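Local coordinates for single-stranded DNA-binding protein (Thermus aquaticus, PDB 2IHF), which binds single-stranded DNA and probably recruits partner proteins during DNA replication, recombination and repair, at residues R3-V8 with Q130-G135; R81-Q86 with R170-E175; L195-R200 with L222-P227. The protein carries 1 engineered substitution. All coordinates share one frame; numbering follows the deposited sequence.

In the fold
Contacts 1 and 2 join the two OB domains of one chain, while contact 3 lies wholly within the second and closes part of it; all three reach one branched sheet. The segments of contacts 1 and 2 alternate along the chain (3-8, 81-86, 130-135, 170-175), and those of contact 3 come later. Contact 1 is the middle one: its centre lies about 11 Å from that of contact 2, which it touches through N6 and L82, and about 9 Å from that of contact 3; the centres of 2 and 3 are about 17 Å apart. Contacts 1 and 3 also touch the second subunit, and a dimer of such two-domain chains is consistent with four OB folds in the assembly.

Contact 1. Residues R3-V8 with Q130-G135; sequences RGLNQV and QVILMG
M134, L5 and R3 bury the largest surfaces where the first strands of the two OB domains run antiparallel, their axes 4.6 Å apart. L5 and M134 form a hydrogen-bonded pair: L5 N donates to M134 O at 3.0 Å, and M134 N returns a bond to L5 O. At the next such pair, Q7 and I132 repeat the exchange.

On the face bearing L5, Q7, I132 and M134, L5 meets M134 CB to CB at 3.6 Å. The isobutyl group of L5, with CG anti to the backbone N (chi1 -175°), sends CD2 to the CG2 branch of I132, 3.6 Å away; the methionine methyl lies near this same CD2. Leucine suits the place because a single methyl, CD2, reaches both I132 and M134, while flexible methionine can bend at its thioether to follow the surface it meets. Q7 runs alongside I132, with Q7 OE1 3.7 Å from I132 CD1, and its NE2 bonds to E79 of the second subunit.

R3 precedes the strand and folds back, bent at chi2 and chi3. The NH1 edge of its guanidinium reaches G135 O at 2.9 Å in a weak bond (146° at the hydrogen), near the plane of the group, and NH2 comes obliquely to M134 CG at 3.6 Å. A long arginine suits this place because only its end needs to return to the other strand. P227 packs on both R3 and M134.

The arrangement recalls the pairing of first strands in the dimers of homotetrameric bacterial SSBs. The four main-chain bonds set the register, apolar contacts of L5 with I132 and M134 add to it on one face, and the arginine gives a weak polar tie beyond the ladder's end, so the two domains are probably held in a fixed relation.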
loop_
_atom_site.group_PDB
_atom_site.type_symbol
_atom_site.label_atom_id
_atom_site.label_comp_id
_atom_site.label_asym_id
_atom_site.label_seq_id
_atom_site.Cartn_x
_atom_site.Cartn_y
_atom_site.Cartn_z
ATOM N N ARG A 3 8.546 -7.506 -11.551
ATOM C CA ARG A 3 7.697 -8.561 -12.098
ATOM C C ARG A 3 6.936 -9.082 -10.896
ATOM O O ARG A 3 5.743 -8.861 -10.771
ATOM C CB ARG A 3 8.514 -9.713 -12.664
ATOM C CG ARG A 3 7.700 -10.983 -12.853
ATOM C CD ARG A 3 7.125 -11.051 -14.249
ATOM N NE ARG A 3 5.974 -10.179 -14.439
ATOM C CZ ARG A 3 4.800 -10.367 -13.845
ATOM N NH1 ARG A 3 4.633 -11.394 -13.021
ATOM N NH2 ARG A 3 3.788 -9.539 -14.081
ATOM N N GLY A 4 7.643 -9.776 -10.005
ATOM C CA GLY A 4 7.016 -10.310 -8.807
ATOM C C GLY A 4 6.896 -9.225 -7.752
ATOM O O GLY A 4 7.834 -8.466 -7.525
ATOM N N LEU A 5 5.739 -9.127 -7.116
ATOM C CA LEU A 5 5.530 -8.120 -6.088
ATOM C C LEU A 5 4.699 -8.796 -5.019
ATOM O O LEU A 5 3.784 -9.559 -5.322
ATOM C CB LEU A 5 4.808 -6.890 -6.651
ATOM C CG LEU A 5 4.632 -5.714 -5.694
ATOM C CD1 LEU A 5 5.994 -5.211 -5.255
ATOM C CD2 LEU A 5 3.849 -4.618 -6.377
ATOM N N ASN A 6 5.008 -8.500 -3.765
ATOM C CA ASN A 6 4.339 -9.151 -2.655
ATOM C C ASN A 6 4.355 -8.205 -1.464
ATOM O O ASN A 6 5.379 -8.062 -0.810
ATOM C CB ASN A 6 5.125 -10.429 -2.340
ATOM C CG ASN A 6 4.529 -11.241 -1.223
ATOM O OD1 ASN A 6 3.704 -10.766 -0.450
ATOM N ND2 ASN A 6 4.963 -12.483 -1.126
ATOM N N GLN A 7 3.232 -7.556 -1.175
ATOM C CA GLN A 7 3.191 -6.622 -0.056
ATOM C C GLN A 7 1.866 -6.694 0.683
ATOM O O GLN A 7 0.808 -6.784 0.059
ATOM C CB GLN A 7 3.425 -5.207 -0.567
ATOM C CG GLN A 7 4.627 -5.100 -1.485
ATOM C CD GLN A 7 4.634 -3.813 -2.280
ATOM O OE1 GLN A 7 3.610 -3.418 -2.841
ATOM N NE2 GLN A 7 5.791 -3.155 -2.347
ATOM N N VAL A 8 1.943 -6.664 2.016
ATOM C CA VAL A 8 0.765 -6.729 2.879
ATOM C C VAL A 8 0.791 -5.583 3.889
ATOM O O VAL A 8 1.833 -5.280 4.467
ATOM C CB VAL A 8 0.694 -8.082 3.649
ATOM C CG1 VAL A 8 -0.550 -8.137 4.509
ATOM C CG2 VAL A 8 0.683 -9.236 2.678
ATOM N N GLN A 130 -4.959 -4.638 3.299
ATOM C CA GLN A 130 -4.651 -4.455 1.879
ATOM C C GLN A 130 -3.460 -5.295 1.429
ATOM O O GLN A 130 -2.456 -5.383 2.128
ATOM C CB GLN A 130 -4.345 -2.983 1.570
ATOM C CG GLN A 130 -5.349 -1.985 2.129
ATOM C CD GLN A 130 -4.958 -0.539 1.864
ATOM O OE1 GLN A 130 -3.775 -0.212 1.766
ATOM N NE2 GLN A 130 -5.953 0.338 1.763
ATOM N N VAL A 131 -3.574 -5.898 0.250
ATOM C CA VAL A 131 -2.503 -6.712 -0.311
ATOM C C VAL A 131 -2.265 -6.273 -1.754
ATOM O O VAL A 131 -3.215 -5.949 -2.468
ATOM C CB VAL A 131 -2.875 -8.230 -0.333
ATOM C CG1 VAL A 131 -1.719 -9.051 -0.890
ATOM C CG2 VAL A 131 -3.218 -8.715 1.057
ATOM N N ILE A 132 -0.998 -6.227 -2.170
ATOM C CA ILE A 132 -0.664 -5.910 -3.556
ATOM C C ILE A 132 0.187 -7.068 -4.038
ATOM O O ILE A 132 1.227 -7.362 -3.458
ATOM C CB ILE A 132 0.180 -4.643 -3.726
ATOM C CG1 ILE A 132 -0.563 -3.414 -3.207
ATOM C CG2 ILE A 132 0.490 -4.449 -5.197
ATOM C CD1 ILE A 132 0.173 -2.106 -3.478
ATOM N N LEU A 133 -0.257 -7.735 -5.092
ATOM C CA LEU A 133 0.501 -8.849 -5.646
ATOM C C LEU A 133 0.691 -8.668 -7.149
ATOM O O LEU A 133 -0.147 -8.077 -7.834
ATOM C CB LEU A 133 -0.227 -10.190 -5.433
ATOM C CG LEU A 133 -0.627 -10.735 -4.064
ATOM C CD1 LEU A 133 -1.312 -12.075 -4.283
ATOM C CD2 LEU A 133 0.565 -10.902 -3.156
ATOM N N MET A 134 1.814 -9.160 -7.653
ATOM C CA MET A 134 2.061 -9.152 -9.084
ATOM C C MET A 134 2.791 -10.456 -9.348
ATOM O O MET A 134 3.731 -10.810 -8.632
ATOM C CB MET A 134 2.892 -7.941 -9.517
ATOM C CG MET A 134 3.084 -7.848 -11.026
ATOM S SD MET A 134 3.272 -6.155 -11.671
ATOM C CE MET A 134 4.096 -5.314 -10.322
ATOM N N GLY A 135 2.324 -11.193 -10.343
ATOM C CA GLY A 135 2.954 -12.455 -10.660
ATOM C C GLY A 135 2.383 -13.021 -11.937
ATOM O O GLY A 135 1.860 -12.279 -12.768
#

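Contact 2. Residues R81-Q86 with R170-E175; sequences RLEYRQ and RTHFLE
Y84 and F173 meet as an offset edge-to-face pair, ring centroids 5.6 Å apart and planes at 72°. The edge of F173 is turned to the face of Y84, with F173 CD1 3.6 Å from Y84 CE2. F173 CB lies over the centre of the same tyrosine ring, 4.1 Å from the centroid and almost on the ring normal, a CH-pi contact. With CG anti to the backbone N (chi1 171°), Y84 lays its ring along the F173 backbone, so that Y84 CD1 also comes 3.3 Å from F173 O. The strands cross at a steep angle without a ladder between them, and a flat ring suits the place: it offers a face to CB and the ring edge of F173 while CD1 stays beside the F173 carbonyl.

H172 supplies a side-chain acceptor for a main-chain NH. Its CG stands beside its own backbone N, which swings ND1 to Y84 N at 3.0 Å. The bond is nearly straight (172°), though the donor lies somewhat out of the imidazole plane, and L82 O sits over one ring face, offset toward the rim. E83 lies alongside the histidine and points the same way.

The R170 chain bends at chi3 to bring in the edge of its guanidinium, which meets Y84 O through NH1 at 2.8 Å, a weak, strongly bent bond. Deeper in, L174 CD2 approaches L82 CB at 4.3 Å, where V99, V159 and L133 also close in.

Strand 75-86 of the first OB domain and strand 172-179 of the second are thus joined by side chains that pack on each other and bond to the Y84 backbone, which is held firmly at its NH and only weakly at its CO. Since ND1 accepts from Y84 N, a neutral imidazole would be expected to carry its proton on NE2.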
loop_
_atom_site.group_PDB
_atom_site.type_symbol
_atom_site.label_atom_id
_atom_site.label_comp_id
_atom_site.label_asym_id
_atom_site.label_seq_id
_atom_site.Cartn_x
_atom_site.Cartn_y
_atom_site.Cartn_z
ATOM N N ARG A 81 4.878 -9.394 4.050
ATOM C CA ARG A 81 4.576 -10.070 2.813
ATOM C C ARG A 81 4.023 -11.458 3.062
ATOM O O ARG A 81 4.173 -12.013 4.147
ATOM C CB ARG A 81 5.837 -10.151 1.958
ATOM C CG ARG A 81 7.005 -10.919 2.568
ATOM C CD ARG A 81 8.321 -10.303 2.095
ATOM N NE ARG A 81 8.148 -9.658 0.791
ATOM C CZ ARG A 81 8.937 -8.709 0.288
ATOM N NH1 ARG A 81 9.988 -8.266 0.964
ATOM N NH2 ARG A 81 8.651 -8.177 -0.893
ATOM N N LEU A 82 3.366 -12.010 2.053
ATOM C CA LEU A 82 2.812 -13.350 2.169
ATOM C C LEU A 82 3.893 -14.368 1.853
ATOM O O LEU A 82 4.620 -14.239 0.880
ATOM C CB LEU A 82 1.644 -13.528 1.208
ATOM C CG LEU A 82 0.434 -12.640 1.472
ATOM C CD1 LEU A 82 -0.647 -12.999 0.461
ATOM C CD2 LEU A 82 -0.068 -12.824 2.908
ATOM N N GLU A 83 4.011 -15.371 2.702
ATOM C CA GLU A 83 4.993 -16.404 2.483
ATOM C C GLU A 83 4.249 -17.729 2.380
ATOM O O GLU A 83 3.359 -18.027 3.173
ATOM C CB GLU A 83 6.035 -16.417 3.613
ATOM C CG GLU A 83 7.152 -15.365 3.433
ATOM C CD GLU A 83 8.208 -15.409 4.547
ATOM O OE1 GLU A 83 8.340 -16.482 5.180
ATOM O OE2 GLU A 83 8.911 -14.389 4.780
ATOM N N TYR A 84 4.607 -18.497 1.360
ATOM C CA TYR A 84 4.005 -19.794 1.093
ATOM C C TYR A 84 4.989 -20.864 1.497
ATOM O O TYR A 84 6.184 -20.734 1.244
ATOM C CB TYR A 84 3.729 -19.929 -0.399
ATOM C CG TYR A 84 3.308 -21.311 -0.844
ATOM C CD1 TYR A 84 2.017 -21.775 -0.615
ATOM C CD2 TYR A 84 4.193 -22.139 -1.539
ATOM C CE1 TYR A 84 1.609 -23.036 -1.078
ATOM C CE2 TYR A 84 3.800 -23.395 -2.004
ATOM C CZ TYR A 84 2.506 -23.836 -1.773
ATOM O OH TYR A 84 2.109 -25.065 -2.250
ATOM N N ARG A 85 4.500 -21.924 2.124
ATOM C CA ARG A 85 5.393 -23.004 2.508
ATOM C C ARG A 85 4.730 -24.342 2.262
ATOM O O ARG A 85 3.519 -24.498 2.418
ATOM C CB ARG A 85 5.820 -22.890 3.973
ATOM C CG ARG A 85 6.837 -23.962 4.374
ATOM C CD ARG A 85 7.483 -23.710 5.736
ATOM N NE ARG A 85 8.267 -24.859 6.195
ATOM C CZ ARG A 85 9.241 -25.436 5.495
ATOM N NH1 ARG A 85 9.559 -24.976 4.296
ATOM N NH2 ARG A 85 9.897 -26.476 5.993
ATOM N N GLN A 86 5.557 -25.301 1.867
ATOM C CA GLN A 86 5.127 -26.650 1.559
ATOM C C GLN A 86 5.977 -27.677 2.287
ATOM O O GLN A 86 7.194 -27.509 2.421
ATOM C CB GLN A 86 5.257 -26.874 0.061
ATOM C CG GLN A 86 4.017 -26.633 -0.722
ATOM C CD GLN A 86 3.425 -27.929 -1.163
ATOM O OE1 GLN A 86 2.901 -28.688 -0.347
ATOM N NE2 GLN A 86 3.533 -28.219 -2.455
ATOM N N ARG A 170 12.739 -18.279 -3.659
ATOM C CA ARG A 170 11.775 -19.255 -4.155
ATOM C C ARG A 170 10.445 -18.630 -4.571
ATOM O O ARG A 170 10.141 -17.488 -4.228
ATOM C CB ARG A 170 11.535 -20.337 -3.109
ATOM C CG ARG A 170 10.887 -19.844 -1.845
ATOM C CD ARG A 170 11.034 -20.897 -0.788
ATOM N NE ARG A 170 11.210 -20.295 0.522
ATOM C CZ ARG A 170 10.210 -19.961 1.326
ATOM N NH1 ARG A 170 8.956 -20.181 0.950
ATOM N NH2 ARG A 170 10.467 -19.407 2.501
ATOM N N THR A 171 9.649 -19.383 -5.317
ATOM C CA THR A 171 8.365 -18.871 -5.779
ATOM C C THR A 171 7.257 -19.090 -4.754
ATOM O O THR A 171 7.174 -20.148 -4.127
ATOM C CB THR A 171 7.958 -19.543 -7.116
ATOM O OG1 THR A 171 8.884 -19.157 -8.141
ATOM C CG2 THR A 171 6.542 -19.136 -7.533
ATOM N N HIS A 172 6.403 -18.087 -4.580
ATOM C CA HIS A 172 5.288 -18.213 -3.649
ATOM C C HIS A 172 4.007 -18.404 -4.437
ATOM O O HIS A 172 3.679 -17.609 -5.308
ATOM C CB HIS A 172 5.202 -16.972 -2.760
ATOM C CG HIS A 172 6.400 -16.790 -1.888
ATOM N ND1 HIS A 172 6.562 -17.462 -0.694
ATOM C CD2 HIS A 172 7.530 -16.069 -2.071
ATOM C CE1 HIS A 172 7.740 -17.162 -0.182
ATOM N NE2 HIS A 172 8.348 -16.319 -0.997
ATOM N N PHE A 173 3.299 -19.481 -4.140
ATOM C CA PHE A 173 2.061 -19.776 -4.831
ATOM C C PHE A 173 0.893 -19.276 -4.012
ATOM O O PHE A 173 0.674 -19.710 -2.878
ATOM C CB PHE A 173 1.981 -21.276 -5.096
ATOM C CG PHE A 173 3.119 -21.779 -5.926
ATOM C CD1 PHE A 173 4.317 -22.156 -5.330
ATOM C CD2 PHE A 173 3.027 -21.780 -7.313
ATOM C CE1 PHE A 173 5.403 -22.525 -6.105
ATOM C CE2 PHE A 173 4.106 -22.144 -8.093
ATOM C CZ PHE A 173 5.296 -22.515 -7.492
ATOM N N LEU A 174 0.144 -18.347 -4.601
ATOM C CA LEU A 174 -0.978 -17.715 -3.921
ATOM C C LEU A 174 -2.308 -17.791 -4.680
ATOM O O LEU A 174 -2.368 -17.604 -5.902
ATOM C CB LEU A 174 -0.587 -16.252 -3.639
ATOM C CG LEU A 174 0.862 -16.111 -3.116
ATOM C CD1 LEU A 174 1.320 -14.666 -3.144
ATOM C CD2 LEU A 174 0.970 -16.679 -1.706
ATOM N N GLU A 175 -3.373 -18.080 -3.934
ATOM C CA GLU A 175 -4.723 -18.173 -4.489
ATOM C C GLU A 175 -5.451 -16.832 -4.436
ATOM O O GLU A 175 -5.468 -16.158 -3.412
ATOM C CB GLU A 175 -5.535 -19.224 -3.731
ATOM C CG GLU A 175 -5.155 -20.645 -4.090
ATOM C CD GLU A 175 -5.442 -20.971 -5.549
ATOM O OE1 GLU A 175 -6.617 -20.858 -5.973
ATOM O OE2 GLU A 175 -4.490 -21.344 -6.271
#

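Contact 3. Residues L195-R200 with L222-P227; sequences LLVIGR and LRLERP
A classic beta bulge places L222 and R223 together opposite I198, whose carbonyl oxygen accepts two hydrogen bonds, from L222 N at 2.7 Å and R223 N at 2.9 Å. Both donors lie in the carbonyl plane. I198 N bonds in turn to R223 O, and L196 and E225 exchange a further pair of bonds as the strands continue antiparallel.

G199 lies against the bulge with phi -164° and psi -151°, a conformation other residues take up less readily, and L222 CG is 3.6 Å from its CA. L222 leans over the strand and sets CD1 centrally above one face of the R200 guanidinium, 3.7 Å from CZ, the two side chains crossing at about a right angle. The chain of R200 is extended from CG to NE (chi3 -180°), which carries the flat group up to the leucine while NH1 bonds to N129 O. Were an alanine here, L222 would probably lose the surface on which its methyl rests, and N129 O a hydrogen-bond donor.

The bulge falls at a corner of the OB barrel of the second domain: strand 217-221 ends here, and the chain turns into strand 223-225, both pairing with strand 194-203. On one face L224 lies beside V197, pointing the same way, with L224 CD2 3.8 Å from V197 CG2 and 4.1 Å from L195 CD2; L182 and W185 of helix 180-186 cover it, as suits an apolar core.

The other face mixes L196 and I198 with R223 and E225 and turns to the second subunit. There R223 bonds to A127 O and E225 forms a salt bridge with R126, both of that subunit. P227, which has no NH to offer a partner strand, lays CD 3.6 Å from L195 N.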
loop_
_atom_site.group_PDB
_atom_site.type_symbol
_atom_site.label_atom_id
_atom_site.label_comp_id
_atom_site.label_asym_id
_atom_site.label_seq_id
_atom_site.Cartn_x
_atom_site.Cartn_y
_atom_site.Cartn_z
ATOM N N LEU A 195 -0.149 -10.789 -13.953
ATOM C CA LEU A 195 -1.280 -10.170 -13.299
ATOM C C LEU A 195 -0.887 -9.341 -12.077
ATOM O O LEU A 195 -0.002 -9.723 -11.309
ATOM C CB LEU A 195 -2.287 -11.241 -12.900
ATOM C CG LEU A 195 -3.611 -10.731 -12.323
ATOM C CD1 LEU A 195 -4.430 -10.057 -13.418
ATOM C CD2 LEU A 195 -4.374 -11.895 -11.718
ATOM N N LEU A 196 -1.541 -8.186 -11.942
ATOM C CA LEU A 196 -1.356 -7.273 -10.811
ATOM C C LEU A 196 -2.642 -7.365 -10.006
ATOM O O LEU A 196 -3.730 -7.148 -10.540
ATOM C CB LEU A 196 -1.171 -5.817 -11.275
ATOM C CG LEU A 196 -1.313 -4.745 -10.178
ATOM C CD1 LEU A 196 -0.258 -4.972 -9.106
ATOM C CD2 LEU A 196 -1.179 -3.351 -10.768
ATOM N N VAL A 197 -2.525 -7.698 -8.730
ATOM C CA VAL A 197 -3.690 -7.809 -7.871
ATOM C C VAL A 197 -3.652 -6.825 -6.716
ATOM O O VAL A 197 -2.631 -6.660 -6.060
ATOM C CB VAL A 197 -3.811 -9.218 -7.236
ATOM C CG1 VAL A 197 -5.113 -9.320 -6.424
ATOM C CG2 VAL A 197 -3.747 -10.289 -8.317
ATOM N N ILE A 198 -4.771 -6.167 -6.475
ATOM C CA ILE A 198 -4.872 -5.258 -5.346
ATOM C C ILE A 198 -6.133 -5.717 -4.618
ATOM O O ILE A 198 -7.224 -5.710 -5.184
ATOM C CB ILE A 198 -4.969 -3.798 -5.824
ATOM C CG1 ILE A 198 -3.659 -3.432 -6.541
ATOM C CG2 ILE A 198 -5.225 -2.867 -4.650
ATOM C CD1 ILE A 198 -3.587 -2.025 -7.030
ATOM N N GLY A 199 -5.981 -6.157 -3.376
ATOM C CA GLY A 199 -7.138 -6.645 -2.650
ATOM C C GLY A 199 -6.976 -6.769 -1.151
ATOM O O GLY A 199 -6.204 -6.023 -0.552
ATOM N N ARG A 200 -7.716 -7.715 -0.565
ATOM C CA ARG A 200 -7.725 -7.967 0.869
ATOM C C ARG A 200 -7.338 -9.408 1.175
ATOM O O ARG A 200 -7.586 -10.311 0.384
ATOM C CB ARG A 200 -9.125 -7.708 1.438
ATOM C CG ARG A 200 -9.689 -6.371 1.031
ATOM C CD ARG A 200 -10.951 -6.023 1.798
ATOM N NE ARG A 200 -11.521 -4.724 1.410
ATOM C CZ ARG A 200 -10.952 -3.532 1.617
ATOM N NH1 ARG A 200 -9.767 -3.438 2.216
ATOM N NH2 ARG A 200 -11.581 -2.427 1.234
ATOM N N LEU A 222 -9.812 -6.600 -5.383
ATOM C CA LEU A 222 -10.596 -5.362 -5.449
ATOM C C LEU A 222 -10.315 -4.708 -6.799
ATOM O O LEU A 222 -11.161 -4.016 -7.352
ATOM C CB LEU A 222 -10.187 -4.404 -4.329
ATOM C CG LEU A 222 -10.337 -4.907 -2.893
ATOM C CD1 LEU A 222 -9.894 -3.827 -1.931
ATOM C CD2 LEU A 222 -11.769 -5.283 -2.630
ATOM N N ARG A 223 -9.105 -4.939 -7.306
ATOM C CA ARG A 223 -8.639 -4.426 -8.601
ATOM C C ARG A 223 -7.821 -5.536 -9.261
ATOM O O ARG A 223 -7.120 -6.263 -8.570
ATOM C CB ARG A 223 -7.690 -3.216 -8.440
ATOM C CG ARG A 223 -8.209 -1.979 -7.709
ATOM C CD ARG A 223 -9.274 -1.220 -8.496
ATOM N NE ARG A 223 -9.616 0.059 -7.865
ATOM C CZ ARG A 223 -8.942 1.194 -8.049
ATOM N NH1 ARG A 223 -7.887 1.221 -8.854
ATOM N NH2 ARG A 223 -9.315 2.301 -7.420
ATOM N N LEU A 224 -7.914 -5.663 -10.583
ATOM C CA LEU A 224 -7.109 -6.629 -11.351
ATOM C C LEU A 224 -6.635 -5.903 -12.616
ATOM O O LEU A 224 -7.429 -5.247 -13.284
ATOM C CB LEU A 224 -7.915 -7.877 -11.747
ATOM C CG LEU A 224 -8.337 -8.872 -10.656
ATOM C CD1 LEU A 224 -9.101 -10.024 -11.289
ATOM C CD2 LEU A 224 -7.103 -9.385 -9.917
ATOM N N GLU A 225 -5.349 -5.995 -12.938
ATOM C CA GLU A 225 -4.824 -5.331 -14.132
ATOM C C GLU A 225 -3.795 -6.228 -14.795
ATOM O O GLU A 225 -3.195 -7.074 -14.136
ATOM C CB GLU A 225 -4.144 -4.004 -13.784
ATOM C CG GLU A 225 -5.012 -2.946 -13.101
ATOM C CD GLU A 225 -6.156 -2.448 -13.968
ATOM O OE1 GLU A 225 -6.031 -2.464 -15.209
ATOM O OE2 GLU A 225 -7.179 -2.024 -13.398
ATOM N N ARG A 226 -3.576 -6.033 -16.091
ATOM C CA ARG A 226 -2.607 -6.843 -16.819
ATOM C C ARG A 226 -1.354 -6.072 -17.137
ATOM O O ARG A 226 -1.407 -5.078 -17.856
ATOM C CB ARG A 226 -3.174 -7.354 -18.150
ATOM C CG ARG A 226 -4.309 -8.346 -18.044
ATOM C CD ARG A 226 -4.552 -9.069 -19.368
ATOM N NE ARG A 226 -3.360 -9.779 -19.842
ATOM C CZ ARG A 226 -3.371 -10.696 -20.809
ATOM N NH1 ARG A 226 -4.512 -11.013 -21.404
ATOM N NH2 ARG A 226 -2.247 -11.299 -21.183
ATOM N N PRO A 227 -0.201 -6.524 -16.607
ATOM C CA PRO A 227 1.069 -5.845 -16.871
ATOM C C PRO A 227 1.413 -6.169 -18.318
ATOM O O PRO A 227 1.469 -7.342 -18.683
ATOM C CB PRO A 227 2.048 -6.526 -15.910
ATOM C CG PRO A 227 1.180 -7.149 -14.865
ATOM C CD PRO A 227 -0.019 -7.614 -15.633
#